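Local structure of tartrate dehydrogenase/decarboxylase (Pseudomonas putida, 3FLK) at residues Ile107-Leu120 with Ser252-Pro266. The protein oxidises tartrate with NAD+ to oxaloglycolate, converts meso-tartrate to D-glycerate, and oxidatively decarboxylates D-malate to pyruvate, using magnesium or manganese. The protein carries 1 engineered substitution. Sequence-based numbering, arbitrary orientation.
Sequences IRPVRLFPGVPCAL and SDLGPACAGTIGIAP. With NAI (1,4-dihydronicotinamide adenine dinucleotide), chain F; OXL (oxalate ion), chain G; SO4 (sulfate ion), chain J.
R108 meets S252 through a hydrogen bond of 2.7 Å from NH1 to OG, with OG lying in the guanidinium plane. The same NH1 also donates to oxalate O4 at 2.9 Å, and NH2 reaches O4 as well, plus O2 weakly. The R108 chain runs extended from CG to NE, which carries the guanidinium to the anion, while N106 takes a bond from NE. S252 OG in turn lies within hydrogen-bonding reach of the carbonyl oxygens of G248 and D249, which share its one proton or take it in turn, and so probably helps to position the arginine from the second shell. R98 and R134 of the same chain and K192 of the second subunit also bond the oxalate. A leucine in place of R108 would probably leave S252 OG without its donor and oxalate O4 with two bonds fewer.

Below this polar end the packing is apolar. V110 rests against the helix: CG1, anti to the backbone N (chi1 178°), lies 3.4 Å from G255 C; a side chain on G255 would run into CG2, which meets P256 CD. P109 CG touches P266 CG at 3.7 Å. I264 CD1 comes to the ring edge of F113 at CE2.

Strand 105-111 belongs to the large mixed sheet of the isocitrate/isopropylmalate dehydrogenase fold, and the end of helix 245-258, residues 252-258, runs at 22° to strand residues 107-111. The helix closes in a Schellman motif at G260, whose positive phi suits glycine.

Around that end, the loop 112-120 turns back over the last carbonyls. A119 N donates a weak bond to C258 O, 3.5 Å away, while V116 CG1 and L112 CD1 both approach A259 O. L120 CD1 packs on C258 CB at 3.8 Å. Two waters bridge the segments, one donating to P109 O and P266 O, the other to P117 O and G260 O.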
# COMPACT_ATOMS: atom_id res chain seq x y z
N ILE A 107 15.49 -5.14 7.08
CA ILE A 107 15.00 -6.52 6.94
C ILE A 107 13.81 -6.76 7.86
O ILE A 107 13.91 -6.59 9.07
CB ILE A 107 16.12 -7.55 7.27
CG1 ILE A 107 17.30 -7.42 6.31
CG2 ILE A 107 15.57 -8.98 7.26
CD1 ILE A 107 17.01 -7.89 4.88
N ARG A 108 12.69 -7.17 7.27
CA ARG A 108 11.44 -7.37 8.00
C ARG A 108 10.76 -8.68 7.60
O ARG A 108 10.03 -8.72 6.60
CB ARG A 108 10.51 -6.16 7.80
CG ARG A 108 11.06 -4.86 8.39
CD ARG A 108 10.24 -3.63 8.02
NE ARG A 108 10.62 -2.47 8.83
CZ ARG A 108 9.87 -1.39 9.01
NH1 ARG A 108 8.68 -1.28 8.44
NH2 ARG A 108 10.31 -0.40 9.78
N PRO A 109 10.99 -9.76 8.37
CA PRO A 109 10.37 -11.05 8.07
C PRO A 109 8.87 -11.10 8.36
O PRO A 109 8.39 -10.47 9.31
CB PRO A 109 11.12 -12.04 8.97
CG PRO A 109 11.63 -11.22 10.09
CD PRO A 109 11.88 -9.84 9.55
N VAL A 110 8.14 -11.84 7.53
CA VAL A 110 6.70 -12.02 7.67
C VAL A 110 6.42 -13.52 7.75
O VAL A 110 6.83 -14.27 6.87
CB VAL A 110 5.92 -11.38 6.49
CG1 VAL A 110 4.43 -11.63 6.63
CG2 VAL A 110 6.20 -9.88 6.40
N ARG A 111 5.75 -13.94 8.82
CA ARG A 111 5.52 -15.37 9.06
C ARG A 111 4.22 -15.64 9.80
O ARG A 111 3.90 -14.97 10.78
CB ARG A 111 6.70 -15.95 9.85
CG ARG A 111 6.73 -17.48 9.95
CD ARG A 111 8.08 -17.94 10.49
NE ARG A 111 9.18 -17.31 9.76
CZ ARG A 111 10.37 -17.01 10.29
NH1 ARG A 111 10.63 -17.28 11.56
NH2 ARG A 111 11.29 -16.43 9.53
N LEU A 112 3.47 -16.63 9.31
CA LEU A 112 2.30 -17.14 10.03
C LEU A 112 2.72 -18.33 10.89
O LEU A 112 3.18 -19.35 10.37
CB LEU A 112 1.19 -17.53 9.05
CG LEU A 112 -0.06 -18.27 9.56
CD1 LEU A 112 -0.93 -17.39 10.46
CD2 LEU A 112 -0.86 -18.78 8.38
N PHE A 113 2.57 -18.18 12.20
CA PHE A 113 2.91 -19.24 13.15
C PHE A 113 1.70 -20.15 13.41
O PHE A 113 0.56 -19.69 13.32
CB PHE A 113 3.40 -18.64 14.48
CG PHE A 113 4.72 -17.93 14.38
CD1 PHE A 113 5.91 -18.65 14.47
CD2 PHE A 113 4.78 -16.55 14.22
CE1 PHE A 113 7.14 -17.99 14.38
CE2 PHE A 113 6.00 -15.89 14.13
CZ PHE A 113 7.19 -16.61 14.22
N PRO A 114 1.95 -21.44 13.73
CA PRO A 114 0.87 -22.32 14.17
C PRO A 114 0.19 -21.79 15.43
O PRO A 114 0.87 -21.34 16.36
CB PRO A 114 1.59 -23.64 14.47
CG PRO A 114 2.83 -23.59 13.65
CD PRO A 114 3.24 -22.15 13.64
N GLY A 115 -1.14 -21.82 15.46
CA GLY A 115 -1.91 -21.35 16.60
C GLY A 115 -2.39 -19.92 16.51
O GLY A 115 -3.10 -19.44 17.40
N VAL A 116 -1.99 -19.22 15.45
CA VAL A 116 -2.45 -17.85 15.20
C VAL A 116 -3.74 -17.90 14.38
O VAL A 116 -3.82 -18.63 13.39
CB VAL A 116 -1.39 -17.01 14.43
CG1 VAL A 116 -1.82 -15.55 14.32
CG2 VAL A 116 -0.03 -17.10 15.09
N PRO A 117 -4.77 -17.13 14.79
CA PRO A 117 -5.93 -16.96 13.91
C PRO A 117 -5.54 -16.12 12.70
O PRO A 117 -5.32 -14.91 12.82
CB PRO A 117 -6.94 -16.21 14.80
CG PRO A 117 -6.42 -16.32 16.20
CD PRO A 117 -4.93 -16.41 16.06
N CYS A 118 -5.43 -16.77 11.54
CA CYS A 118 -5.04 -16.09 10.30
C CYS A 118 -6.14 -15.16 9.82
O CYS A 118 -7.33 -15.51 9.86
CB CYS A 118 -4.68 -17.11 9.21
SG CYS A 118 -4.06 -16.37 7.66
N ALA A 119 -5.75 -13.98 9.37
CA ALA A 119 -6.68 -12.99 8.83
C ALA A 119 -7.26 -13.42 7.49
O ALA A 119 -8.35 -13.00 7.11
CB ALA A 119 -6.00 -11.64 8.70
N LEU A 120 -6.52 -14.27 6.78
CA LEU A 120 -6.93 -14.76 5.46
C LEU A 120 -7.64 -16.10 5.56
O LEU A 120 -7.26 -16.96 6.35
CB LEU A 120 -5.71 -14.88 4.54
CG LEU A 120 -4.76 -13.68 4.38
CD1 LEU A 120 -3.57 -14.07 3.53
CD2 LEU A 120 -5.47 -12.46 3.81
N SER A 252 5.35 -4.10 4.84
CA SER A 252 5.74 -4.67 6.13
C SER A 252 4.74 -4.41 7.27
O SER A 252 4.94 -4.88 8.39
CB SER A 252 7.14 -4.21 6.53
OG SER A 252 7.21 -2.81 6.70
N ASP A 253 3.68 -3.65 7.00
CA ASP A 253 2.50 -3.64 7.88
C ASP A 253 1.44 -4.59 7.33
O ASP A 253 0.80 -5.32 8.08
CB ASP A 253 1.92 -2.23 8.05
CG ASP A 253 2.37 -1.55 9.34
OD1 ASP A 253 3.49 -1.84 9.83
OD2 ASP A 253 1.62 -0.70 9.86
N LEU A 254 1.29 -4.58 6.01
CA LEU A 254 0.29 -5.41 5.33
C LEU A 254 0.55 -6.91 5.49
O LEU A 254 -0.36 -7.68 5.82
CB LEU A 254 0.19 -5.04 3.85
CG LEU A 254 -0.81 -5.81 2.98
CD1 LEU A 254 -2.23 -5.62 3.47
CD2 LEU A 254 -0.69 -5.39 1.53
N GLY A 255 1.79 -7.32 5.23
CA GLY A 255 2.22 -8.72 5.37
C GLY A 255 1.87 -9.35 6.71
O GLY A 255 1.14 -10.35 6.75
N PRO A 256 2.40 -8.80 7.81
CA PRO A 256 2.05 -9.25 9.17
C PRO A 256 0.56 -9.23 9.46
O PRO A 256 0.06 -10.11 10.16
CB PRO A 256 2.79 -8.26 10.06
CG PRO A 256 3.95 -7.84 9.25
CD PRO A 256 3.43 -7.75 7.85
N ALA A 257 -0.16 -8.23 8.93
CA ALA A 257 -1.62 -8.16 9.09
C ALA A 257 -2.31 -9.38 8.48
O ALA A 257 -3.25 -9.93 9.07
CB ALA A 257 -2.17 -6.88 8.49
N CYS A 258 -1.85 -9.81 7.31
CA CYS A 258 -2.35 -11.03 6.67
C CYS A 258 -2.10 -12.26 7.54
O CYS A 258 -2.90 -13.19 7.57
CB CYS A 258 -1.72 -11.22 5.29
SG CYS A 258 -2.18 -9.95 4.08
N ALA A 259 -0.97 -12.23 8.25
CA ALA A 259 -0.60 -13.29 9.18
C ALA A 259 -1.29 -13.16 10.54
O ALA A 259 -1.11 -14.01 11.42
CB ALA A 259 0.92 -13.34 9.34
N GLY A 260 -2.07 -12.09 10.73
CA GLY A 260 -2.96 -11.98 11.88
C GLY A 260 -2.80 -10.77 12.79
O GLY A 260 -3.75 -10.40 13.48
N THR A 261 -1.61 -10.17 12.80
CA THR A 261 -1.31 -9.05 13.71
C THR A 261 -0.00 -8.34 13.36
O THR A 261 0.94 -8.97 12.88
CB THR A 261 -1.27 -9.51 15.20
OG1 THR A 261 -0.96 -8.40 16.05
CG2 THR A 261 -0.23 -10.62 15.42
N ILE A 262 0.06 -7.04 13.62
CA ILE A 262 1.30 -6.29 13.45
C ILE A 262 2.20 -6.42 14.69
O ILE A 262 3.36 -5.98 14.68
CB ILE A 262 1.07 -4.79 13.05
CG1 ILE A 262 0.78 -3.89 14.27
CG2 ILE A 262 0.03 -4.66 11.93
CD1 ILE A 262 -0.54 -4.15 14.99
N GLY A 263 1.67 -7.04 15.74
CA GLY A 263 2.35 -7.10 17.04
C GLY A 263 3.56 -8.01 17.15
O GLY A 263 4.26 -7.97 18.16
N ILE A 264 3.81 -8.83 16.13
CA ILE A 264 4.93 -9.77 16.16
C ILE A 264 6.08 -9.43 15.20
O ILE A 264 7.18 -9.99 15.31
CB ILE A 264 4.48 -11.25 15.92
CG1 ILE A 264 3.97 -11.45 14.49
CG2 ILE A 264 3.43 -11.68 16.96
CD1 ILE A 264 3.91 -12.90 14.04
N ALA A 265 5.84 -8.50 14.28
CA ALA A 265 6.76 -8.21 13.18
C ALA A 265 8.01 -7.43 13.62
O ALA A 265 7.91 -6.28 14.05
CB ALA A 265 6.04 -7.47 12.07
N PRO A 266 9.19 -8.06 13.51
CA PRO A 266 10.44 -7.42 13.88
C PRO A 266 11.11 -6.71 12.70
O PRO A 266 10.72 -6.91 11.54
CB PRO A 266 11.30 -8.60 14.31
CG PRO A 266 10.90 -9.68 13.36
CD PRO A 266 9.43 -9.44 13.04
PA NAI F . 1.33 2.09 15.44
O1A NAI F . 2.12 0.95 14.93
O2A NAI F . 1.92 2.69 16.65
O5B NAI F . -0.15 1.59 15.78
C5B NAI F . -1.06 1.15 14.79
C4B NAI F . -2.12 0.25 15.42
O4B NAI F . -1.54 -1.01 15.74
C3B NAI F . -2.69 0.83 16.70
O3B NAI F . -4.07 0.59 16.72
C2B NAI F . -1.98 0.06 17.80
O2B NAI F . -2.79 -0.11 18.94
C1B NAI F . -1.64 -1.27 17.14
N9A NAI F . -0.37 -1.81 17.65
C8A NAI F . 0.90 -1.37 17.35
N7A NAI F . 1.78 -2.14 18.03
C5A NAI F . 1.10 -3.06 18.75
C6A NAI F . 1.51 -4.07 19.61
N6A NAI F . 2.81 -4.28 19.83
N1A NAI F . 0.56 -4.87 20.22
C2A NAI F . -0.78 -4.66 19.98
N3A NAI F . -1.18 -3.65 19.12
C4A NAI F . -0.25 -2.86 18.52
O3 NAI F . 1.20 3.15 14.22
PN NAI F . 0.35 4.52 14.17
O1N NAI F . -0.83 4.45 15.07
O2N NAI F . 0.10 4.80 12.74
O5D NAI F . 1.38 5.62 14.72
C5D NAI F . 1.50 5.92 16.10
C4D NAI F . 2.79 6.70 16.35
O4D NAI F . 3.91 5.86 16.16
C3D NAI F . 2.98 7.88 15.40
O3D NAI F . 3.53 8.93 16.15
C2D NAI F . 3.99 7.38 14.38
O2D NAI F . 4.77 8.42 13.85
C1D NAI F . 4.81 6.42 15.23
N1N NAI F . 5.50 5.34 14.49
C2N NAI F . 6.82 5.15 14.76
C3N NAI F . 7.53 4.13 14.12
C7N NAI F . 8.90 3.77 14.64
O7N NAI F . 9.39 4.39 15.80
N7N NAI F . 9.62 2.86 13.98
C4N NAI F . 6.87 3.32 13.21
C5N NAI F . 5.52 3.52 12.94
C6N NAI F . 4.84 4.54 13.59
C1 OXL G . 7.45 3.67 9.56
C2 OXL G . 8.36 2.52 9.50
O1 OXL G . 6.21 3.46 9.55
O2 OXL G . 9.60 2.72 9.50
O3 OXL G . 7.92 4.83 9.61
O4 OXL G . 7.87 1.37 9.45
S SO4 J . 14.22 -15.63 11.78
O1 SO4 J . 13.57 -14.85 10.73
O2 SO4 J . 15.52 -16.09 11.31
O3 SO4 J . 14.41 -14.80 12.97
O4 SO4 J . 13.38 -16.78 12.11
O HOH W 1 8.64 -7.79 10.03
O HOH W 2 -4.40 -13.03 15.14